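Endoglucanase EG-II (Hypocrea jecorina, PDB 3QR3) catalyses, as a family 5 glycosyl hydrolase built on a TIM barrel, the hydrolysis of internal beta-1,4-glucosidic bonds in cellulose. Local coordinates at residues A[142-147]-A[175-180]; A[213-218]-A[255-260]. One frame throughout, in Å; residues are numbered along the deposited sequence.

How the contacts relate
Both contacts belong to the wall of the TIM barrel, and they follow one another along the chain without nesting or crossing. Contact 1 comes first: 142-147 is met again by 175-180 after a loop carrying helix 155-171, and the single backbone bridge between them closes the eight-stranded barrel. The chain then runs through strand 179-182 to 214-219, and contact 2 opens there, closing around helix 238-251 when 255-260 returns alongside 213-218. Strands 179-182 and 214-219 are neighbours in the sheet, so the two contacts adjoin: Ile179 O lies 2.9 Å from Ile215 N, and Ser180 OG lies 2.8 Å from Asp217 OD2, each pair probably hydrogen-bonded.

Contact 1: A[142-147]-A[175-180]; sequences VWFGIM and TSQFIS
The closing seam of the TIM barrel lies here, where strand 142-145 meets the start of strand 179-182 through a single parallel bridge, Phe144 with Ile179. Two nearly straight bonds hold it, Phe144 N to Phe178 O (3.0 Å) and Ser180 N to Phe144 O (2.9 Å), and in each the donor stands above the carbonyl plane. Toward Val142 the two backbones draw apart, and one water bridges them, donating to Val142 O and accepting from Phe178 N. Trp143 carries the side-chain contact. With CG anti to its backbone N (chi1 -180°), the indole reaches across to the second strand, and NE1 donates to Ser180 OG at 2.8 Å, nearly in the ring plane though bent to 144° at the hydrogen. Over one indole face sits Phe178 CB, 3.6 Å from the centroid of the six-membered ring, a CH-pi contact; the Phe178 ring follows obliquely, its plane turned by 32°. On the helix-facing side, Phe144 offers its ring edge to Gln177, CE2 lying 3.4 Å from CB, while the Gln177 amide turns off to Ala137 O and Gln139 O. Ile146 CD1 meets Ile179 CG2 at 3.7 Å, beneath helix 155-171. An alanine in place of Trp143 would remove both the indole N-H and the surface under Phe178, and would probably loosen this sparsely bonded seam. Ser180 OG is gripped twice, by the indole and by Asp217, so the buried hydroxyl links the tryptophan to a carboxylate, which would probably help fix the indole's rotation and stabilise the negative charge.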
loop_
_atom_site.group_PDB
_atom_site.type_symbol
_atom_site.label_atom_id
_atom_site.label_comp_id
_atom_site.label_asym_id
_atom_site.label_seq_id
_atom_site.Cartn_x
_atom_site.Cartn_y
_atom_site.Cartn_z
ATOM N N VAL A 142 -6.634 -2.083 -11.077
ATOM C CA VAL A 142 -6.681 -1.237 -9.894
ATOM C C VAL A 142 -6.926 -2.149 -8.689
ATOM O O VAL A 142 -7.798 -3.014 -8.711
ATOM C CB VAL A 142 -7.776 -0.162 -10.009
ATOM C CG1 VAL A 142 -8.000 0.540 -8.671
ATOM C CG2 VAL A 142 -7.412 0.844 -11.089
ATOM N N TRP A 143 -6.131 -1.967 -7.650
ATOM C CA TRP A 143 -6.184 -2.824 -6.471
ATOM C C TRP A 143 -6.677 -1.918 -5.342
ATOM O O TRP A 143 -6.121 -0.833 -5.148
ATOM C CB TRP A 143 -4.765 -3.341 -6.198
ATOM C CG TRP A 143 -4.610 -4.248 -5.024
ATOM C CD1 TRP A 143 -5.080 -4.046 -3.758
ATOM C CD2 TRP A 143 -3.900 -5.490 -4.997
ATOM N NE1 TRP A 143 -4.728 -5.106 -2.949
ATOM C CE2 TRP A 143 -4.003 -6.004 -3.686
ATOM C CE3 TRP A 143 -3.204 -6.230 -5.957
ATOM C CZ2 TRP A 143 -3.426 -7.216 -3.313
ATOM C CZ3 TRP A 143 -2.629 -7.426 -5.585
ATOM C CH2 TRP A 143 -2.740 -7.908 -4.271
ATOM N N PHE A 144 -7.725 -2.325 -4.623
ATOM C CA PHE A 144 -8.334 -1.451 -3.612
ATOM C C PHE A 144 -7.692 -1.624 -2.224
ATOM O O PHE A 144 -7.970 -2.594 -1.515
ATOM C CB PHE A 144 -9.857 -1.663 -3.546
ATOM C CG PHE A 144 -10.576 -1.338 -4.832
ATOM C CD1 PHE A 144 -11.017 -0.051 -5.091
ATOM C CD2 PHE A 144 -10.811 -2.320 -5.783
ATOM C CE1 PHE A 144 -11.679 0.252 -6.274
ATOM C CE2 PHE A 144 -11.471 -2.022 -6.963
ATOM C CZ PHE A 144 -11.899 -0.734 -7.212
ATOM N N GLY A 145 -6.822 -0.684 -1.859
ATOM C CA GLY A 145 -6.109 -0.714 -0.587
ATOM C C GLY A 145 -6.893 -0.002 0.500
ATOM O O GLY A 145 -6.677 1.191 0.806
ATOM N N ILE A 146 -7.817 -0.749 1.086
ATOM C CA ILE A 146 -8.859 -0.193 1.955
ATOM C C ILE A 146 -8.378 0.837 2.974
ATOM O O ILE A 146 -8.994 1.898 3.135
ATOM C CB ILE A 146 -9.629 -1.337 2.657
ATOM C CG1 ILE A 146 -10.449 -2.105 1.622
ATOM C CG2 ILE A 146 -10.536 -0.798 3.758
ATOM C CD1 ILE A 146 -11.403 -3.166 2.237
ATOM N N MET A 147 -7.279 0.539 3.655
ATOM C CA MET A 147 -6.800 1.416 4.710
ATOM C C MET A 147 -5.360 1.120 5.095
ATOM O O MET A 147 -4.976 -0.027 5.267
ATOM C CB MET A 147 -7.699 1.325 5.949
ATOM C CG MET A 147 -7.283 2.260 7.088
ATOM S SD MET A 147 -7.235 3.998 6.600
ATOM C CE MET A 147 -8.885 4.180 5.940
ATOM N N THR A 175 -15.960 -5.783 -9.666
ATOM C CA THR A 175 -16.116 -7.180 -9.300
ATOM C C THR A 175 -14.899 -8.023 -9.645
ATOM O O THR A 175 -14.777 -9.146 -9.161
ATOM C CB THR A 175 -17.355 -7.795 -9.981
ATOM O OG1 THR A 175 -17.230 -7.664 -11.402
ATOM C CG2 THR A 175 -18.614 -7.083 -9.523
ATOM N N SER A 176 -14.002 -7.490 -10.471
ATOM C CA SER A 176 -12.850 -8.268 -10.923
ATOM C C SER A 176 -11.585 -7.994 -10.104
ATOM O O SER A 176 -10.632 -8.760 -10.165
ATOM C CB SER A 176 -12.564 -7.978 -12.400
ATOM O OG SER A 176 -12.055 -6.660 -12.566
ATOM N N GLN A 177 -11.579 -6.904 -9.342
ATOM C CA GLN A 177 -10.339 -6.383 -8.769
ATOM C C GLN A 177 -9.920 -7.066 -7.472
ATOM O O GLN A 177 -10.759 -7.576 -6.734
ATOM C CB GLN A 177 -10.481 -4.875 -8.510
ATOM C CG GLN A 177 -10.547 -4.012 -9.763
ATOM C CD GLN A 177 -11.954 -3.879 -10.343
ATOM O OE1 GLN A 177 -12.878 -4.593 -9.957
ATOM N NE2 GLN A 177 -12.114 -2.954 -11.281
ATOM N N PHE A 178 -8.617 -7.058 -7.192
ATOM C CA PHE A 178 -8.113 -7.395 -5.862
ATOM C C PHE A 178 -8.539 -6.340 -4.843
ATOM O O PHE A 178 -8.581 -5.137 -5.147
ATOM C CB PHE A 178 -6.575 -7.465 -5.850
ATOM C CG PHE A 178 -5.996 -8.653 -6.580
ATOM C CD1 PHE A 178 -6.228 -9.950 -6.132
ATOM C CD2 PHE A 178 -5.186 -8.465 -7.697
ATOM C CE1 PHE A 178 -5.678 -11.033 -6.789
ATOM C CE2 PHE A 178 -4.633 -9.547 -8.366
ATOM C CZ PHE A 178 -4.870 -10.831 -7.911
ATOM N N ILE A 179 -8.815 -6.785 -3.622
ATOM C CA ILE A 179 -9.125 -5.883 -2.521
ATOM C C ILE A 179 -8.282 -6.284 -1.306
ATOM O O ILE A 179 -8.221 -7.453 -0.958
ATOM C CB ILE A 179 -10.623 -5.928 -2.144
ATOM C CG1 ILE A 179 -11.496 -5.570 -3.347
ATOM C CG2 ILE A 179 -10.917 -4.970 -0.996
ATOM C CD1 ILE A 179 -12.998 -5.723 -3.072
ATOM N N SER A 180 -7.619 -5.315 -0.680
ATOM C CA SER A 180 -6.814 -5.565 0.514
ATOM C C SER A 180 -7.660 -5.657 1.770
ATOM O O SER A 180 -8.612 -4.893 1.936
ATOM C CB SER A 180 -5.830 -4.417 0.736
ATOM O OG SER A 180 -4.836 -4.385 -0.263
HETATM O O HOH W 1 -7.036 -5.506 -9.066
#

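Contact 2: A[213-218]-A[255-260]; sequences NLIFDV and QAILTE
Strands 214-218 and 256-260 run parallel, 4.6 Å apart at their closest and crossed by -38°, and their side chains fit bump to hollow on both surfaces. On one surface the small Ala256 leaves room for the base of Phe216, CB to CB 4.0 Å, and farther along Leu258, with CG anti to its backbone N, swings CD1 over Val218 O at 3.5 Å. On the other, Ile215 pushes its CG2 methyl against the neighbouring backbone, 3.7 Å from Ala256 CA, with Ile257 CG2 close beside it; the CD1 branch of Ile215 runs alongside the Gln255 side chain. Asp217 and Thr259 meet there at about a right angle. Thr259 OG1, in the crowded position between its backbone N and carbonyl carbon, donates to the syn lone pair of Asp217 OD1 at a very short 2.3 Å, and the Thr259 methyl CG2 comes up obliquely against the carboxylate, 3.2 Å from Asp217 OD1. Four backbone bonds zip the strands, from Phe216 N to Gln255 O at one end to Thr259 N to Val218 O at the other; a water carries the line back, joining Leu214 O to Gln255 N. Helix 238-251 completes this beta-alpha-beta crossover, laying Leu249 on Phe216 and Ala256, and Phe242 on Leu258, while strand 287-296 lies beyond 256-260, its Leu288 reaching both Gln255 and Ile215, and strand 179-182 lies on the other side of 214-218.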
loop_
_atom_site.group_PDB
_atom_site.type_symbol
_atom_site.label_atom_id
_atom_site.label_comp_id
_atom_site.label_asym_id
_atom_site.label_seq_id
_atom_site.Cartn_x
_atom_site.Cartn_y
_atom_site.Cartn_z
ATOM N N ASN A 213 -10.231 -13.093 -4.468
ATOM C CA ASN A 213 -9.558 -11.810 -4.686
ATOM C C ASN A 213 -9.540 -10.871 -3.483
ATOM O O ASN A 213 -9.328 -9.660 -3.616
ATOM C CB ASN A 213 -10.126 -11.126 -5.931
ATOM C CG ASN A 213 -9.681 -11.809 -7.215
ATOM O OD1 ASN A 213 -8.637 -12.468 -7.250
ATOM N ND2 ASN A 213 -10.476 -11.670 -8.267
ATOM N N LEU A 214 -9.745 -11.438 -2.302
ATOM C CA LEU A 214 -9.669 -10.682 -1.067
ATOM C C LEU A 214 -8.371 -11.110 -0.426
ATOM O O LEU A 214 -8.234 -12.243 0.030
ATOM C CB LEU A 214 -10.868 -10.985 -0.156
ATOM C CG LEU A 214 -12.257 -10.694 -0.731
ATOM C CD1 LEU A 214 -13.354 -10.977 0.307
ATOM C CD2 LEU A 214 -12.375 -9.256 -1.243
ATOM N N ILE A 215 -7.404 -10.198 -0.423
ATOM C CA ILE A 215 -6.035 -10.538 -0.087
ATOM C C ILE A 215 -5.651 -9.882 1.221
ATOM O O ILE A 215 -5.906 -8.697 1.411
ATOM C CB ILE A 215 -5.085 -10.047 -1.202
ATOM C CG1 ILE A 215 -5.589 -10.521 -2.577
ATOM C CG2 ILE A 215 -3.636 -10.478 -0.920
ATOM C CD1 ILE A 215 -5.669 -12.058 -2.718
ATOM N N PHE A 216 -5.045 -10.642 2.130
ATOM C CA PHE A 216 -4.605 -10.047 3.385
ATOM C C PHE A 216 -3.436 -9.099 3.122
ATOM O O PHE A 216 -2.506 -9.434 2.404
ATOM C CB PHE A 216 -4.243 -11.121 4.412
ATOM C CG PHE A 216 -5.422 -11.993 4.817
ATOM C CD1 PHE A 216 -6.534 -11.438 5.447
ATOM C CD2 PHE A 216 -5.410 -13.353 4.570
ATOM C CE1 PHE A 216 -7.619 -12.235 5.824
ATOM C CE2 PHE A 216 -6.482 -14.158 4.942
ATOM C CZ PHE A 216 -7.592 -13.598 5.574
ATOM N N ASP A 217 -3.498 -7.907 3.701
ATOM C CA ASP A 217 -2.512 -6.856 3.410
ATOM C C ASP A 217 -1.669 -6.632 4.663
ATOM O O ASP A 217 -2.184 -6.147 5.666
ATOM C CB ASP A 217 -3.277 -5.568 3.054
ATOM C CG ASP A 217 -2.403 -4.493 2.447
ATOM O OD1 ASP A 217 -1.217 -4.399 2.829
ATOM O OD2 ASP A 217 -2.918 -3.722 1.596
ATOM N N VAL A 218 -0.386 -6.989 4.623
ATOM C CA VAL A 218 0.483 -6.768 5.783
ATOM C C VAL A 218 1.659 -5.845 5.480
ATOM O O VAL A 218 2.010 -5.647 4.322
ATOM C CB VAL A 218 1.026 -8.088 6.370
ATOM C CG1 VAL A 218 -0.114 -8.921 6.974
ATOM C CG2 VAL A 218 1.782 -8.874 5.315
ATOM N N GLN A 255 -4.171 -15.871 0.677
ATOM C CA GLN A 255 -2.955 -15.202 0.217
ATOM C C GLN A 255 -2.811 -13.839 0.870
ATOM O O GLN A 255 -3.808 -13.251 1.305
ATOM C CB GLN A 255 -2.997 -15.025 -1.302
ATOM C CG GLN A 255 -2.770 -16.320 -2.064
ATOM C CD GLN A 255 -2.960 -16.146 -3.548
ATOM O OE1 GLN A 255 -3.913 -15.512 -3.997
ATOM N NE2 GLN A 255 -2.059 -16.716 -4.321
ATOM N N ALA A 256 -1.573 -13.349 0.932
ATOM C CA ALA A 256 -1.271 -12.039 1.500
ATOM C C ALA A 256 -0.311 -11.286 0.588
ATOM O O ALA A 256 0.415 -11.889 -0.203
ATOM C CB ALA A 256 -0.652 -12.189 2.876
ATOM N N ILE A 257 -0.319 -9.967 0.704
ATOM C CA ILE A 257 0.650 -9.131 0.019
ATOM C C ILE A 257 1.302 -8.223 1.052
ATOM O O ILE A 257 0.637 -7.731 1.961
ATOM C CB ILE A 257 -0.009 -8.270 -1.079
ATOM C CG1 ILE A 257 1.048 -7.413 -1.780
ATOM C CG2 ILE A 257 -1.123 -7.400 -0.486
ATOM C CD1 ILE A 257 0.670 -6.994 -3.184
ATOM N N LEU A 258 2.609 -8.033 0.922
ATOM C CA LEU A 258 3.367 -7.143 1.787
ATOM C C LEU A 258 3.440 -5.786 1.088
ATOM O O LEU A 258 4.255 -5.599 0.178
ATOM C CB LEU A 258 4.780 -7.707 1.978
ATOM C CG LEU A 258 5.809 -6.942 2.806
ATOM C CD1 LEU A 258 5.348 -6.779 4.243
ATOM C CD2 LEU A 258 7.154 -7.659 2.755
ATOM N N THR A 259 2.581 -4.852 1.498
ATOM C CA THR A 259 2.457 -3.569 0.801
ATOM C C THR A 259 3.394 -2.484 1.309
ATOM O O THR A 259 3.483 -1.413 0.707
ATOM C CB THR A 259 1.032 -3.023 0.861
ATOM O OG1 THR A 259 0.581 -3.034 2.223
ATOM C CG2 THR A 259 0.110 -3.873 0.012
ATOM N N GLU A 260 4.075 -2.744 2.421
ATOM C CA GLU A 260 5.141 -1.847 2.863
ATOM C C GLU A 260 6.277 -2.622 3.501
ATOM O O GLU A 260 6.071 -3.398 4.435
ATOM C CB GLU A 260 4.630 -0.796 3.859
ATOM C CG GLU A 260 3.950 0.404 3.221
ATOM C CD GLU A 260 3.683 1.528 4.210
ATOM O OE1 GLU A 260 4.431 1.645 5.210
ATOM O OE2 GLU A 260 2.729 2.306 3.978
HETATM O O HOH W 2 -6.849 -14.713 -0.039
#